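Local coordinates for GDSL-like protein (PDB 6HFZ), which removes acetyl groups from acetylated mannans as a two-domain esterase of a commensal gut bacterium, at residues Ala89-Asp94 against Glu122-Lys127; Asp94-Glu99 against Tyr129-Lys134. All coordinates share one frame; numbering follows the deposited sequence.

Contact 1. Residues Ala89-Asp94 against Glu122-Lys127; sequences ARAEAD and EGLVRK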
loop_
_atom_site.group_PDB
_atom_site.type_symbol
_atom_site.label_atom_id
_atom_site.label_comp_id
_atom_site.label_asym_id
_atom_site.label_seq_id
_atom_site.Cartn_x
_atom_site.Cartn_y
_atom_site.Cartn_z
ATOM N N ALA A 89 -0.003 6.650 5.174
ATOM C CA ALA A 89 0.779 7.927 5.131
ATOM C C ALA A 89 0.652 8.641 3.787
ATOM O O ALA A 89 0.866 9.816 3.789
ATOM C CB ALA A 89 2.237 7.654 5.372
ATOM N N ARG A 90 0.426 7.917 2.681
ATOM C CA ARG A 90 0.325 8.497 1.340
ATOM C C ARG A 90 -1.140 8.630 0.877
ATOM O O ARG A 90 -1.389 9.140 -0.223
ATOM C CB ARG A 90 1.166 7.718 0.334
ATOM C CG ARG A 90 0.597 6.384 -0.119
ATOM C CD ARG A 90 1.634 5.523 -0.752
ATOM N NE ARG A 90 1.124 4.225 -1.178
ATOM C CZ ARG A 90 0.469 3.957 -2.298
ATOM N NH1 ARG A 90 0.138 4.940 -3.124
ATOM N NH2 ARG A 90 0.192 2.684 -2.602
ATOM N N ALA A 91 -2.092 8.187 1.696
ATOM C CA ALA A 91 -3.474 8.050 1.224
ATOM C C ALA A 91 -4.030 9.421 0.802
ATOM O O ALA A 91 -4.664 9.532 -0.242
ATOM C CB ALA A 91 -4.352 7.383 2.267
ATOM N N GLU A 92 -3.762 10.465 1.594
ATOM C CA GLU A 92 -4.286 11.824 1.278
ATOM C C GLU A 92 -3.798 12.298 -0.100
ATOM O O GLU A 92 -4.604 12.687 -0.969
ATOM C CB GLU A 92 -3.852 12.815 2.365
ATOM C CG GLU A 92 -4.785 12.856 3.552
ATOM C CD GLU A 92 -6.227 13.264 3.248
ATOM O OE1 GLU A 92 -7.108 12.922 4.077
ATOM O OE2 GLU A 92 -6.481 13.912 2.189
ATOM N N ALA A 93 -2.478 12.283 -0.310
ATOM C CA ALA A 93 -1.905 12.772 -1.558
ATOM C C ALA A 93 -2.261 11.898 -2.770
ATOM O O ALA A 93 -2.591 12.399 -3.831
ATOM C CB ALA A 93 -0.404 12.885 -1.455
ATOM N N ASP A 94 -2.168 10.580 -2.621
ATOM C CA ASP A 94 -2.149 9.690 -3.783
ATOM C C ASP A 94 -3.565 9.246 -4.182
ATOM O O ASP A 94 -3.790 8.795 -5.312
ATOM C CB ASP A 94 -1.282 8.458 -3.479
ATOM C CG ASP A 94 0.212 8.726 -3.337
ATOM O OD1 ASP A 94 0.610 9.910 -3.511
ATOM O OD2 ASP A 94 1.003 7.746 -3.146
ATOM N N GLU A 122 -5.767 -1.135 9.712
ATOM C CA GLU A 122 -6.922 -0.523 10.349
ATOM C C GLU A 122 -6.879 1.013 10.185
ATOM O O GLU A 122 -7.913 1.618 9.832
ATOM C CB GLU A 122 -7.060 -0.895 11.828
ATOM C CG GLU A 122 -8.279 -0.227 12.424
ATOM C CD GLU A 122 -8.754 -0.792 13.751
ATOM O OE1 GLU A 122 -10.011 -0.895 13.937
ATOM O OE2 GLU A 122 -7.912 -1.177 14.540
ATOM N N GLY A 123 -5.712 1.630 10.422
ATOM C CA GLY A 123 -5.536 3.056 10.200
ATOM C C GLY A 123 -5.878 3.459 8.786
ATOM O O GLY A 123 -6.563 4.447 8.579
ATOM N N LEU A 124 -5.400 2.673 7.797
ATOM C CA LEU A 124 -5.682 2.972 6.397
ATOM C C LEU A 124 -7.181 2.880 6.116
ATOM O O LEU A 124 -7.792 3.819 5.474
ATOM C CB LEU A 124 -4.903 1.998 5.505
ATOM C CG LEU A 124 -5.275 2.099 4.025
ATOM C CD1 LEU A 124 -4.944 3.481 3.438
ATOM C CD2 LEU A 124 -4.593 0.985 3.220
ATOM N N VAL A 125 -7.809 1.777 6.544
ATOM C CA VAL A 125 -9.235 1.567 6.303
ATOM C C VAL A 125 -10.059 2.717 6.933
ATOM O O VAL A 125 -10.990 3.262 6.300
ATOM C CB VAL A 125 -9.701 0.170 6.771
ATOM C CG1 VAL A 125 -11.220 0.048 6.805
ATOM C CG2 VAL A 125 -9.088 -0.946 5.945
ATOM N N ARG A 126 -9.829 2.994 8.221
ATOM C CA ARG A 126 -10.539 4.108 8.900
ATOM C C ARG A 126 -10.390 5.410 8.103
ATOM O O ARG A 126 -11.380 6.118 7.875
ATOM C CB ARG A 126 -10.083 4.270 10.344
ATOM C CG ARG A 126 -10.515 3.121 11.241
ATOM C CD ARG A 126 -10.006 3.276 12.642
ATOM N NE ARG A 126 -10.647 4.422 13.276
ATOM C CZ ARG A 126 -11.753 4.356 14.015
ATOM N NH1 ARG A 126 -12.425 3.220 14.120
ATOM N NH2 ARG A 126 -12.148 5.440 14.683
ATOM N N LYS A 127 -9.166 5.756 7.685
ATOM C CA LYS A 127 -8.934 7.024 7.002
ATOM C C LYS A 127 -9.727 7.075 5.694
ATOM O O LYS A 127 -10.266 8.090 5.309
ATOM C CB LYS A 127 -7.437 7.238 6.769
ATOM C CG LYS A 127 -7.041 8.417 5.871
ATOM C CD LYS A 127 -5.575 8.732 5.842
ATOM C CE LYS A 127 -5.085 9.365 7.118
ATOM N NZ LYS A 127 -3.612 9.263 7.290
HETATM O O HOH W 1 -2.407 10.177 4.221
#
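Ala-91 and Leu-124 mark the nearest approach of two helical turns, with 7.6 Å between their CA atoms, a spacing that lets the helices meet through a single small side chain. This is the layered alpha/beta fold of the SGNH hydrolases, a worked example of how two helices settle next to each other on a beta sheet: helix 84-96 and helix 115-129 both rest on strand 32-39, where Arg-90 and Leu-124 each touch Leu-38.

The methyl of Ala-91 carries the contact. Its CB fits into the corner between the CD1 branch of Leu-124, at 4.1 Å, and the aliphatic stem of Lys-127, whose CD comes to 4.0 Å. Both partners have CG anti to the backbone N and beside the carbonyl carbon, a placement that brings both chains to the methyl. The lysine chain then bends at chi3 (-72°), so that carbon makes the apolar contact while the ammonium travels on to the backbone O of Glu-236.

Helix 84-96 is kinked here. The N atoms of Glu-92 and Ala-93 lack the bond to the preceding turn, and the helix widens into a pi-type turn across 92-94. A water accepts from Glu-92 N at 3.0 Å and, only weakly, from Lys-127 NZ, a loose link between the helices. At the far side of the same helix, Arg-90 NH2 binds the O of Ala-77, while Arg-90 NH1 makes a hydrogen bond within a salt bridge, 2.9 Å from Arg-90 NH1 to Asp-94 OD2 with an angle of 160° at the hydrogen, in the guanidinium plane and to the anti lone pair of that oxygen.

Contact 2. Residues Asp94-Glu99 against Tyr129-Lys134; sequences DLLSKE and YTSKTK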
loop_
_atom_site.group_PDB
_atom_site.type_symbol
_atom_site.label_atom_id
_atom_site.label_comp_id
_atom_site.label_asym_id
_atom_site.label_seq_id
_atom_site.Cartn_x
_atom_site.Cartn_y
_atom_site.Cartn_z
ATOM N N ASP A 94 -2.168 10.580 -2.621
ATOM C CA ASP A 94 -2.149 9.690 -3.783
ATOM C C ASP A 94 -3.565 9.246 -4.182
ATOM O O ASP A 94 -3.790 8.795 -5.312
ATOM C CB ASP A 94 -1.282 8.458 -3.479
ATOM C CG ASP A 94 0.212 8.726 -3.337
ATOM O OD1 ASP A 94 0.610 9.910 -3.511
ATOM O OD2 ASP A 94 1.003 7.746 -3.146
ATOM N N LEU A 95 -4.487 9.261 -3.226
ATOM C CA LEU A 95 -5.835 8.701 -3.385
ATOM C C LEU A 95 -6.922 9.732 -3.074
ATOM O O LEU A 95 -7.773 10.035 -3.914
ATOM C CB LEU A 95 -5.988 7.499 -2.447
ATOM C CG LEU A 95 -7.369 6.838 -2.420
ATOM C CD1 LEU A 95 -7.720 6.227 -3.774
ATOM C CD2 LEU A 95 -7.463 5.756 -1.354
ATOM N N LEU A 96 -6.970 10.208 -1.829
ATOM C CA LEU A 96 -8.142 10.949 -1.357
ATOM C C LEU A 96 -8.263 12.305 -2.067
ATOM O O LEU A 96 -9.384 12.761 -2.275
ATOM C CB LEU A 96 -8.097 11.116 0.162
ATOM C CG LEU A 96 -8.063 9.806 0.953
ATOM C CD1 LEU A 96 -7.998 10.115 2.437
ATOM C CD2 LEU A 96 -9.235 8.895 0.610
ATOM N N SER A 97 -7.129 12.906 -2.439
ATOM C CA SER A 97 -7.071 14.123 -3.235
ATOM C C SER A 97 -7.765 13.927 -4.595
ATOM O O SER A 97 -8.157 14.938 -5.196
ATOM C CB SER A 97 -5.620 14.596 -3.416
ATOM O OG SER A 97 -4.874 13.734 -4.263
ATOM N N LYS A 98 -7.920 12.673 -5.075
ATOM C CA LYS A 98 -8.541 12.412 -6.377
ATOM C C LYS A 98 -10.059 12.198 -6.238
ATOM O O LYS A 98 -10.727 11.886 -7.251
ATOM C CB LYS A 98 -7.944 11.191 -7.085
ATOM C CG LYS A 98 -6.437 11.011 -7.039
ATOM C CD LYS A 98 -5.634 12.192 -7.485
ATOM C CE LYS A 98 -4.220 11.791 -7.867
ATOM N NZ LYS A 98 -3.340 12.970 -8.027
ATOM N N GLU A 99 -10.586 12.305 -5.017
ATOM C CA GLU A 99 -12.036 12.260 -4.734
ATOM C C GLU A 99 -12.655 10.950 -5.212
ATOM O O GLU A 99 -13.606 10.924 -5.996
ATOM C CB GLU A 99 -12.762 13.450 -5.374
ATOM C CG GLU A 99 -12.342 14.781 -4.766
ATOM C CD GLU A 99 -12.899 15.982 -5.524
ATOM O OE1 GLU A 99 -13.604 16.782 -4.892
ATOM O OE2 GLU A 99 -12.604 16.127 -6.743
ATOM N N TYR A 129 -12.371 5.201 4.713
ATOM C CA TYR A 129 -13.797 4.966 4.890
ATOM C C TYR A 129 -14.471 6.253 5.403
ATOM O O TYR A 129 -15.577 6.566 4.991
ATOM C CB TYR A 129 -14.022 3.799 5.841
ATOM C CG TYR A 129 -15.452 3.364 6.063
ATOM C CD1 TYR A 129 -16.186 2.716 5.076
ATOM C CD2 TYR A 129 -16.103 3.656 7.251
ATOM C CE1 TYR A 129 -17.488 2.286 5.311
ATOM C CE2 TYR A 129 -17.403 3.217 7.502
ATOM C CZ TYR A 129 -18.095 2.530 6.527
ATOM O OH TYR A 129 -19.358 2.051 6.771
ATOM N N THR A 130 -13.775 7.000 6.264
ATOM C CA THR A 130 -14.353 8.251 6.824
ATOM C C THR A 130 -13.958 9.504 6.036
ATOM O O THR A 130 -14.336 10.662 6.432
ATOM C CB THR A 130 -14.010 8.396 8.306
ATOM O OG1 THR A 130 -12.600 8.598 8.376
ATOM C CG2 THR A 130 -14.445 7.191 9.105
ATOM N N SER A 131 -13.274 9.364 4.910
ATOM C CA SER A 131 -12.876 10.536 4.101
ATOM C C SER A 131 -14.103 11.255 3.512
ATOM O O SER A 131 -15.236 10.734 3.510
ATOM C CB SER A 131 -11.912 10.154 3.017
ATOM O OG SER A 131 -12.508 9.264 2.086
ATOM N N LYS A 132 -13.862 12.446 2.962
ATOM C CA LYS A 132 -14.932 13.364 2.553
ATOM C C LYS A 132 -15.928 12.733 1.580
ATOM O O LYS A 132 -17.144 12.954 1.748
ATOM C CB LYS A 132 -14.327 14.622 1.923
ATOM C CG LYS A 132 -15.347 15.710 1.602
ATOM C CD LYS A 132 -14.733 17.043 1.175
ATOM C CE LYS A 132 -13.817 16.952 -0.034
ATOM N NZ LYS A 132 -12.382 16.918 0.351
ATOM N N THR A 133 -15.444 11.978 0.573
ATOM C CA THR A 133 -16.322 11.431 -0.457
ATOM C C THR A 133 -17.009 10.135 0.012
ATOM O O THR A 133 -17.863 9.611 -0.742
ATOM C CB THR A 133 -15.605 11.233 -1.793
ATOM O OG1 THR A 133 -14.693 10.138 -1.630
ATOM C CG2 THR A 133 -14.870 12.473 -2.268
ATOM N N LYS A 134 -16.714 9.637 1.225
ATOM C CA LYS A 134 -17.400 8.449 1.803
ATOM C C LYS A 134 -17.442 7.345 0.756
ATOM O O LYS A 134 -18.509 6.806 0.415
ATOM C CB LYS A 134 -18.817 8.793 2.278
ATOM C CG LYS A 134 -18.885 9.872 3.363
ATOM C CD LYS A 134 -18.317 9.399 4.663
ATOM C CE LYS A 134 -18.589 10.308 5.842
ATOM N NZ LYS A 134 -17.501 11.301 5.965
#
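Between Leu-96 and Ser-131, and between Glu-99 and Thr-133, no flat group presents a face or edge across the gap: the ring of Tyr-129 is engaged elsewhere, in a cation-pi pairing with Arg-19, and the carboxylate of Glu-99 remains 5.4 Å from Lys-132 NZ, measured from OE1. What meets instead are two turns that follow helices 84-96 and 115-129 and lead into neighbouring parallel strands, as expected of an alpha/beta sheet. Each is a type I turn, Leu-96 to Glu-99 and Ser-131 to Lys-134.

Leu-96 turns both methyls to Ser-131. CD2 lies 3.6 Å from Ser-131 OG, and both CD1 and CD2 touch Ser-131 CB. That hydroxyl is committed to the O of Val-128, in the last turn of its own helix. Further along, the CG2 methyl of Thr-133 packs over the backbone of Glu-99, 3.8 Å from its CA. With CG2 anti to the carbonyl carbon, OG1 (chi1 71°) is turned to the O of Pro-100.

No hydrogen bond joins the two segments directly, so their hold on each other is van der Waals contact, while the serine and threonine hydroxyls serve carbonyls beyond it.

The centres of contacts 1 and 2 are 9 Å apart, and both use helix 84-96, with Asp-94 common to the two. Along the chain their segments alternate: 89-94, 94-99, 122-127, 129-134. Contact 1 joins the bodies of two helices, and contact 2 the turns where they end, ahead of adjacent parallel strands 102-106 and 136-141. Wide-turn bonds, probably from Leu-96 N to Ala-91 O and from Ser-97 N to Glu-92 O, tie the shared helix together, and Lys-127 CG packs on Leu-96 CD1. Contact 2 thus lies just before the N-terminal ends of those strands, whereas SGNH hydrolases place their catalytic residues at the C-terminal ends.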